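Local coordinates for integron cassette protein (Vibrio cholerae, PDB 3G1J) that is of unknown function; it is a small, probably SH3-like protein encoded by a mobile integron gene cassette, at residues 18-27 against 79-90. Numbering follows the deposited sequence.
Sequences QCYKVVRSFR and IAHHLDSYFCKL
Strand 87-89 is the outermost strand of a five-stranded antiparallel sheet, beside strand 19-22, whose other neighbour is strand 39-48; Lys21 and Cys88 form the hydrogen-bonded pair at the middle of the contact. Lys21 N reaches Cys88 O at 2.8 Å, and Cys88 N returns a nearly straight bond (167°) to Lys21 O. Leu90 N to Cys19 O extends the ladder at one end. At the other, Val23 N bonds Tyr86 O at 2.7 Å, as the strand gives way to a turn.

Side chains alternate between the two faces. Tyr20, Val22 and Phe87 share one, and the last two are suitably apolar because they face the core, Val22 CG2 meeting Phe87 CE1 at 4.0 Å. At its rim the aliphatic chain of exposed Lys89 crosses the Tyr20 ring, CB to CE2 3.9 Å, while Tyr20 OH bonds Lys15 N. Lys21 and Cys88 occupy the other face, where Lys21 suits solvent because its extended chain leads away.

Beyond the ladder, Phe26, Tyr86 and Phe87 form an aromatic cluster. The Phe26 ring, swung between its backbone N and carbonyl carbon (chi1 70°), brings CZ to 3.7 Å from Phe87 CZ. Its plane is steep to both rings, and Ile79 CD1 closes on Phe26 CD2 at 3.8 Å. Tyr86 suits the boundary: its ring is buried, while OH bonds Glu78. Arg24 lays its aliphatic CD 3.6 Å from Tyr86 CE1 and keeps its charged end at the surface, where a water links NE to Ser85 O. Pairing of the sheet's first and last strands, in chain order, is consistent with an SH3-like barrel.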
ATOM      1  N   GLN A  18       4.394   5.296  10.234  1.00 29.22           N
ATOM      2  CA  GLN A  18       3.702   4.347  11.096  1.00 24.19           C
ATOM      3  C   GLN A  18       3.848   2.924  10.580  1.00 26.28           C
ATOM      4  O   GLN A  18       3.984   2.695   9.375  1.00 28.61           O
ATOM      5  CB  GLN A  18       2.218   4.704  11.204  1.00 29.72           C
ATOM      6  CG  GLN A  18       1.949   6.030  11.886  1.00 41.76           C
ATOM      7  CD  GLN A  18       2.203   5.985  13.383  1.00 57.36           C
ATOM      8  OE1 GLN A  18       1.787   5.047  14.070  1.00 58.97           O
ATOM      9  NE2 GLN A  18       2.885   7.004  13.897  1.00 61.12           N
ATOM     10  N   CYS A  19       3.800   1.965  11.495  1.00 22.82           N
ATOM     11  CA  CYS A  19       3.921   0.559  11.119  1.00 27.68           C
ATOM     12  C   CYS A  19       2.570  -0.125  11.082  1.00 26.03           C
ATOM     13  O   CYS A  19       1.690   0.194  11.879  1.00 26.29           O
ATOM     14  CB  CYS A  19       4.832  -0.184  12.083  1.00 30.22           C
ATOM     15  SG  CYS A  19       6.585   0.162  11.844  1.00 37.89           S
ATOM     16  N   TYR A  20       2.423  -1.077  10.159  1.00 24.76           N
ATOM     17  CA  TYR A  20       1.156  -1.784   9.947  1.00 22.86           C
ATOM     18  C   TYR A  20       1.350  -3.296   9.849  1.00 27.93           C
ATOM     19  O   TYR A  20       2.307  -3.766   9.252  1.00 27.36           O
ATOM     20  CB  TYR A  20       0.447  -1.263   8.680  1.00 20.46           C
ATOM     21  CG  TYR A  20       0.081   0.190   8.810  1.00 20.97           C
ATOM     22  CD1 TYR A  20       1.030   1.181   8.566  1.00 21.74           C
ATOM     23  CD2 TYR A  20      -1.183   0.576   9.251  1.00 22.41           C
ATOM     24  CE1 TYR A  20       0.725   2.518   8.733  1.00 20.84           C
ATOM     25  CE2 TYR A  20      -1.502   1.903   9.412  1.00 20.98           C
ATOM     26  CZ  TYR A  20      -0.542   2.874   9.162  1.00 23.85           C
ATOM     27  OH  TYR A  20      -0.844   4.203   9.326  1.00 24.49           O
ATOM     28  N   LYS A  21       0.422  -4.046  10.443  1.00 21.05           N
ATOM     29  CA  LYS A  21       0.335  -5.477  10.259  1.00 22.36           C
ATOM     30  C   LYS A  21      -0.633  -5.771   9.126  1.00 21.87           C
ATOM     31  O   LYS A  21      -1.718  -5.180   9.058  1.00 24.73           O
ATOM     32  CB  LYS A  21      -0.215  -6.109  11.544  1.00 24.49           C
ATOM     33  CG  LYS A  21      -0.256  -7.635  11.548  1.00 33.40           C
ATOM     34  CD  LYS A  21      -0.995  -8.159  12.779  1.00 33.92           C
ATOM     35  CE  LYS A  21      -1.349  -9.632  12.621  1.00 35.96           C
ATOM     36  NZ  LYS A  21      -2.005 -10.211  13.832  1.00 33.40           N
ATOM     37  N   VAL A  22      -0.268  -6.687   8.239  1.00 19.65           N
ATOM     38  CA  VAL A  22      -1.224  -7.140   7.237  1.00 24.31           C
ATOM     39  C   VAL A  22      -2.250  -8.039   7.925  1.00 22.94           C
ATOM     40  O   VAL A  22      -1.875  -9.044   8.527  1.00 25.71           O
ATOM     41  CB  VAL A  22      -0.515  -7.885   6.102  1.00 20.01           C
ATOM     42  CG1 VAL A  22      -1.526  -8.505   5.144  1.00 24.81           C
ATOM     43  CG2 VAL A  22       0.427  -6.902   5.360  1.00 19.44           C
ATOM     44  N   VAL A  23      -3.528  -7.662   7.878  1.00 21.37           N
ATOM     45  CA  VAL A  23      -4.557  -8.470   8.543  1.00 20.57           C
ATOM     46  C   VAL A  23      -5.448  -9.287   7.605  1.00 21.68           C
ATOM     47  O   VAL A  23      -6.291 -10.061   8.060  1.00 22.36           O
ATOM     48  CB  VAL A  23      -5.422  -7.659   9.532  1.00 21.66           C
ATOM     49  CG1 VAL A  23      -4.602  -7.239  10.739  1.00 22.70           C
ATOM     50  CG2 VAL A  23      -6.057  -6.463   8.854  1.00 22.38           C
ATOM     51  N   ARG A  24      -5.261  -9.112   6.302  1.00 18.16           N
ATOM     52  CA  ARG A  24      -5.816 -10.056   5.341  1.00 22.67           C
ATOM     53  C   ARG A  24      -4.822 -10.195   4.209  1.00 18.76           C
ATOM     54  O   ARG A  24      -4.393  -9.189   3.635  1.00 19.12           O
ATOM     55  CB  ARG A  24      -7.171  -9.619   4.777  1.00 22.32           C
ATOM     56  CG  ARG A  24      -7.830 -10.736   3.949  1.00 22.85           C
ATOM     57  CD  ARG A  24      -9.056 -10.307   3.138  1.00 23.72           C
ATOM     58  NE  ARG A  24     -10.027  -9.584   3.942  1.00 27.83           N
ATOM     59  CZ  ARG A  24     -11.295  -9.403   3.594  1.00 22.74           C
ATOM     60  NH1 ARG A  24     -11.764  -9.942   2.471  1.00 21.54           N
ATOM     61  NH2 ARG A  24     -12.096  -8.701   4.386  1.00 24.60           N
ATOM     62  N   SER A  25      -4.436 -11.427   3.897  1.00 24.10           N
ATOM     63  CA  SER A  25      -3.493 -11.630   2.795  1.00 22.66           C
ATOM     64  C   SER A  25      -4.135 -11.068   1.532  1.00 27.37           C
ATOM     65  O   SER A  25      -5.349 -11.155   1.354  1.00 22.42           O
ATOM     66  CB  SER A  25      -3.141 -13.112   2.605  1.00 24.38           C
ATOM     67  OG  SER A  25      -2.567 -13.678   3.775  1.00 22.29           O
ATOM     68  N   PHE A  26      -3.328 -10.481   0.658  1.00 26.03           N
ATOM     69  CA  PHE A  26      -3.853  -9.969  -0.597  1.00 22.03           C
ATOM     70  C   PHE A  26      -2.768  -9.951  -1.664  1.00 23.84           C
ATOM     71  O   PHE A  26      -1.568  -9.969  -1.351  1.00 23.03           O
ATOM     72  CB  PHE A  26      -4.423  -8.561  -0.404  1.00 23.56           C
ATOM     73  CG  PHE A  26      -3.371  -7.509  -0.138  1.00 20.16           C
ATOM     74  CD1 PHE A  26      -2.994  -7.195   1.158  1.00 17.85           C
ATOM     75  CD2 PHE A  26      -2.759  -6.837  -1.186  1.00 23.92           C
ATOM     76  CE1 PHE A  26      -2.031  -6.224   1.405  1.00 22.97           C
ATOM     77  CE2 PHE A  26      -1.789  -5.872  -0.945  1.00 24.20           C
ATOM     78  CZ  PHE A  26      -1.428  -5.567   0.357  1.00 26.28           C
ATOM     79  N   ARG A  27      -3.205  -9.918  -2.922  1.00 23.59           N
ATOM     80  CA  ARG A  27      -2.297  -9.855  -4.065  1.00 27.87           C
ATOM     81  C   ARG A  27      -2.479  -8.517  -4.744  1.00 28.19           C
ATOM     82  O   ARG A  27      -3.608  -8.049  -4.921  1.00 25.56           O
ATOM     83  CB  ARG A  27      -2.592 -10.977  -5.070  1.00 31.01           C
ATOM     84  CG  ARG A  27      -2.399 -12.371  -4.510  1.00 40.24           C
ATOM     85  CD  ARG A  27      -2.144 -13.426  -5.591  1.00 41.77           C
ATOM     86  NE  ARG A  27      -1.699 -14.667  -4.958  1.00 49.87           N
ATOM     87  CZ  ARG A  27      -0.432 -15.065  -4.884  1.00 59.23           C
ATOM     88  NH1 ARG A  27       0.532 -14.337  -5.432  1.00 53.61           N
ATOM     89  NH2 ARG A  27      -0.128 -16.203  -4.271  1.00 63.24           N
ATOM     90  N   ILE A  79      -9.198  -3.330  -2.376  1.00 20.64           N
ATOM     91  CA  ILE A  79      -8.146  -3.123  -1.390  1.00 23.98           C
ATOM     92  C   ILE A  79      -7.971  -1.645  -1.078  1.00 20.52           C
ATOM     93  O   ILE A  79      -7.964  -1.241   0.085  1.00 22.96           O
ATOM     94  CB  ILE A  79      -6.805  -3.736  -1.852  1.00 21.26           C
ATOM     95  CG1 ILE A  79      -6.927  -5.260  -1.916  1.00 29.95           C
ATOM     96  CG2 ILE A  79      -5.681  -3.349  -0.905  1.00 21.37           C
ATOM     97  CD1 ILE A  79      -5.967  -5.896  -2.895  1.00 28.31           C
ATOM     98  N   ALA A  80      -7.839  -0.846  -2.132  1.00 23.71           N
ATOM     99  CA  ALA A  80      -7.618   0.592  -2.007  1.00 26.24           C
ATOM    100  C   ALA A  80      -8.748   1.295  -1.244  1.00 26.95           C
ATOM    101  O   ALA A  80      -8.503   2.258  -0.512  1.00 28.15           O
ATOM    102  CB  ALA A  80      -7.445   1.205  -3.402  1.00 22.56           C
ATOM    103  N   HIS A  81      -9.975   0.800  -1.414  1.00 29.08           N
ATOM    104  CA  HIS A  81     -11.175   1.393  -0.822  1.00 31.49           C
ATOM    105  C   HIS A  81     -11.523   0.839   0.561  1.00 29.48           C
ATOM    106  O   HIS A  81     -12.448   1.335   1.217  1.00 30.56           O
ATOM    107  CB  HIS A  81     -12.381   1.156  -1.737  1.00 37.71           C
ATOM    108  CG  HIS A  81     -12.569   2.217  -2.773  1.00 43.04           C
ATOM    109  ND1 HIS A  81     -13.789   2.477  -3.359  1.00 49.16           N
ATOM    110  CD2 HIS A  81     -11.695   3.099  -3.308  1.00 40.87           C
ATOM    111  CE1 HIS A  81     -13.655   3.466  -4.225  1.00 52.23           C
ATOM    112  NE2 HIS A  81     -12.393   3.862  -4.212  1.00 44.88           N
ATOM    113  N   HIS A  82     -10.813  -0.200   0.987  1.00 28.06           N
ATOM    114  CA  HIS A  82     -11.070  -0.823   2.286  1.00 25.24           C
ATOM    115  C   HIS A  82      -9.764  -1.163   2.984  1.00 25.86           C
ATOM    116  O   HIS A  82      -9.560  -2.292   3.425  1.00 22.77           O
ATOM    117  CB  HIS A  82     -11.899  -2.098   2.113  1.00 25.65           C
ATOM    118  CG  HIS A  82     -13.196  -1.877   1.405  1.00 28.01           C
ATOM    119  ND1 HIS A  82     -13.350  -2.087   0.050  1.00 30.20           N
ATOM    120  CD2 HIS A  82     -14.396  -1.448   1.860  1.00 27.54           C
ATOM    121  CE1 HIS A  82     -14.593  -1.801  -0.295  1.00 31.00           C
ATOM    122  NE2 HIS A  82     -15.247  -1.405   0.781  1.00 32.52           N
ATOM    123  N   LEU A  83      -8.869  -0.186   3.093  1.00 23.94           N
ATOM    124  CA  LEU A  83      -7.529  -0.463   3.594  1.00 20.65           C
ATOM    125  C   LEU A  83      -7.508  -1.055   5.009  1.00 20.87           C
ATOM    126  O   LEU A  83      -6.606  -1.826   5.362  1.00 25.69           O
ATOM    127  CB  LEU A  83      -6.681   0.804   3.532  1.00 24.93           C
ATOM    128  CG  LEU A  83      -6.323   1.148   2.088  1.00 26.71           C
ATOM    129  CD1 LEU A  83      -5.720   2.544   2.000  1.00 27.42           C
ATOM    130  CD2 LEU A  83      -5.361   0.107   1.544  1.00 23.45           C
ATOM    131  N   ASP A  84      -8.511  -0.714   5.814  1.00 23.00           N
ATOM    132  CA  ASP A  84      -8.571  -1.262   7.162  1.00 23.96           C
ATOM    133  C   ASP A  84      -8.955  -2.747   7.214  1.00 21.99           C
ATOM    134  O   ASP A  84      -8.862  -3.368   8.265  1.00 23.93           O
ATOM    135  CB  ASP A  84      -9.467  -0.421   8.087  1.00 26.31           C
ATOM    136  CG  ASP A  84     -10.809  -0.080   7.471  1.00 41.08           C
ATOM    137  OD1 ASP A  84     -11.056  -0.396   6.285  1.00 46.98           O
ATOM    138  OD2 ASP A  84     -11.625   0.523   8.194  1.00 42.73           O
ATOM    139  N   SER A  85      -9.355  -3.314   6.082  1.00 23.73           N
ATOM    140  CA  SER A  85      -9.565  -4.756   5.992  1.00 22.55           C
ATOM    141  C   SER A  85      -8.226  -5.463   5.803  1.00 22.77           C
ATOM    142  O   SER A  85      -8.127  -6.668   6.013  1.00 22.47           O
ATOM    143  CB  SER A  85     -10.476  -5.109   4.807  1.00 24.68           C
ATOM    144  OG  SER A  85     -11.829  -4.698   4.990  1.00 23.16           O
ATOM    145  N   TYR A  86      -7.206  -4.703   5.398  1.00 23.45           N
ATOM    146  CA  TYR A  86      -5.927  -5.258   4.956  1.00 23.51           C
ATOM    147  C   TYR A  86      -4.757  -4.858   5.840  1.00 18.95           C
ATOM    148  O   TYR A  86      -3.823  -5.637   6.042  1.00 21.37           O
ATOM    149  CB  TYR A  86      -5.669  -4.881   3.479  1.00 18.84           C
ATOM    150  CG  TYR A  86      -6.706  -5.519   2.612  1.00 17.17           C
ATOM    151  CD1 TYR A  86      -6.559  -6.834   2.203  1.00 18.02           C
ATOM    152  CD2 TYR A  86      -7.883  -4.847   2.271  1.00 22.13           C
ATOM    153  CE1 TYR A  86      -7.527  -7.468   1.463  1.00 19.12           C
ATOM    154  CE2 TYR A  86      -8.865  -5.467   1.509  1.00 23.09           C
ATOM    155  CZ  TYR A  86      -8.685  -6.790   1.117  1.00 22.37           C
ATOM    156  OH  TYR A  86      -9.626  -7.442   0.358  1.00 24.52           O
ATOM    157  N   PHE A  87      -4.828  -3.649   6.386  1.00 21.52           N
ATOM    158  CA  PHE A  87      -3.771  -3.118   7.220  1.00 23.66           C
ATOM    159  C   PHE A  87      -4.314  -2.675   8.564  1.00 26.17           C
ATOM    160  O   PHE A  87      -5.338  -1.985   8.640  1.00 28.93           O
ATOM    161  CB  PHE A  87      -3.108  -1.925   6.529  1.00 24.08           C
ATOM    162  CG  PHE A  87      -2.402  -2.283   5.254  1.00 25.48           C
ATOM    163  CD1 PHE A  87      -1.143  -2.856   5.293  1.00 23.50           C
ATOM    164  CD2 PHE A  87      -2.998  -2.050   4.021  1.00 28.09           C
ATOM    165  CE1 PHE A  87      -0.480  -3.188   4.121  1.00 25.52           C
ATOM    166  CE2 PHE A  87      -2.339  -2.381   2.836  1.00 24.59           C
ATOM    167  CZ  PHE A  87      -1.076  -2.948   2.896  1.00 23.71           C
ATOM    168  N   CYS A  88      -3.614  -3.068   9.620  1.00 24.17           N
ATOM    169  CA  CYS A  88      -3.919  -2.584  10.956  1.00 27.16           C
ATOM    170  C   CYS A  88      -2.688  -1.917  11.570  1.00 22.86           C
ATOM    171  O   CYS A  88      -1.581  -2.482  11.575  1.00 25.34           O
ATOM    172  CB  CYS A  88      -4.428  -3.727  11.837  1.00 27.44           C
ATOM    173  SG  CYS A  88      -4.856  -3.217  13.523  1.00 34.18           S
ATOM    174  N   LYS A  89      -2.876  -0.704  12.079  1.00 27.92           N
ATOM    175  CA  LYS A  89      -1.778   0.021  12.710  1.00 28.21           C
ATOM    176  C   LYS A  89      -1.160  -0.760  13.878  1.00 31.02           C
ATOM    177  O   LYS A  89      -1.860  -1.472  14.605  1.00 30.30           O
ATOM    178  CB  LYS A  89      -2.244   1.408  13.159  1.00 38.07           C
ATOM    179  CG  LYS A  89      -1.116   2.419  13.305  1.00 50.66           C
ATOM    180  CD  LYS A  89      -1.641   3.781  13.737  1.00 60.79           C
ATOM    181  CE  LYS A  89      -1.876   3.835  15.241  1.00 67.72           C
ATOM    182  NZ  LYS A  89      -0.596   3.779  16.008  1.00 70.23           N
ATOM    183  N   LEU A  90       0.153  -0.618  14.043  1.00 36.31           N
ATOM    184  CA  LEU A  90       0.927  -1.336  15.060  1.00 40.54           C
ATOM    185  C   LEU A  90       1.376  -2.709  14.574  1.00 47.29           C
ATOM    186  O   LEU A  90       2.570  -3.006  14.560  1.00 44.81           O
ATOM    187  CB  LEU A  90       0.165  -1.456  16.383  1.00 52.91           C
ATOM    188  CG  LEU A  90       0.441  -0.386  17.442  1.00 57.83           C
ATOM    189  CD1 LEU A  90       0.620   0.979  16.799  1.00 59.52           C
ATOM    190  CD2 LEU A  90      -0.664  -0.363  18.494  1.00 62.97           C
TER
HETATM  191  O   HOH W   1      -9.982  -8.455   6.717  1.00 24.14           O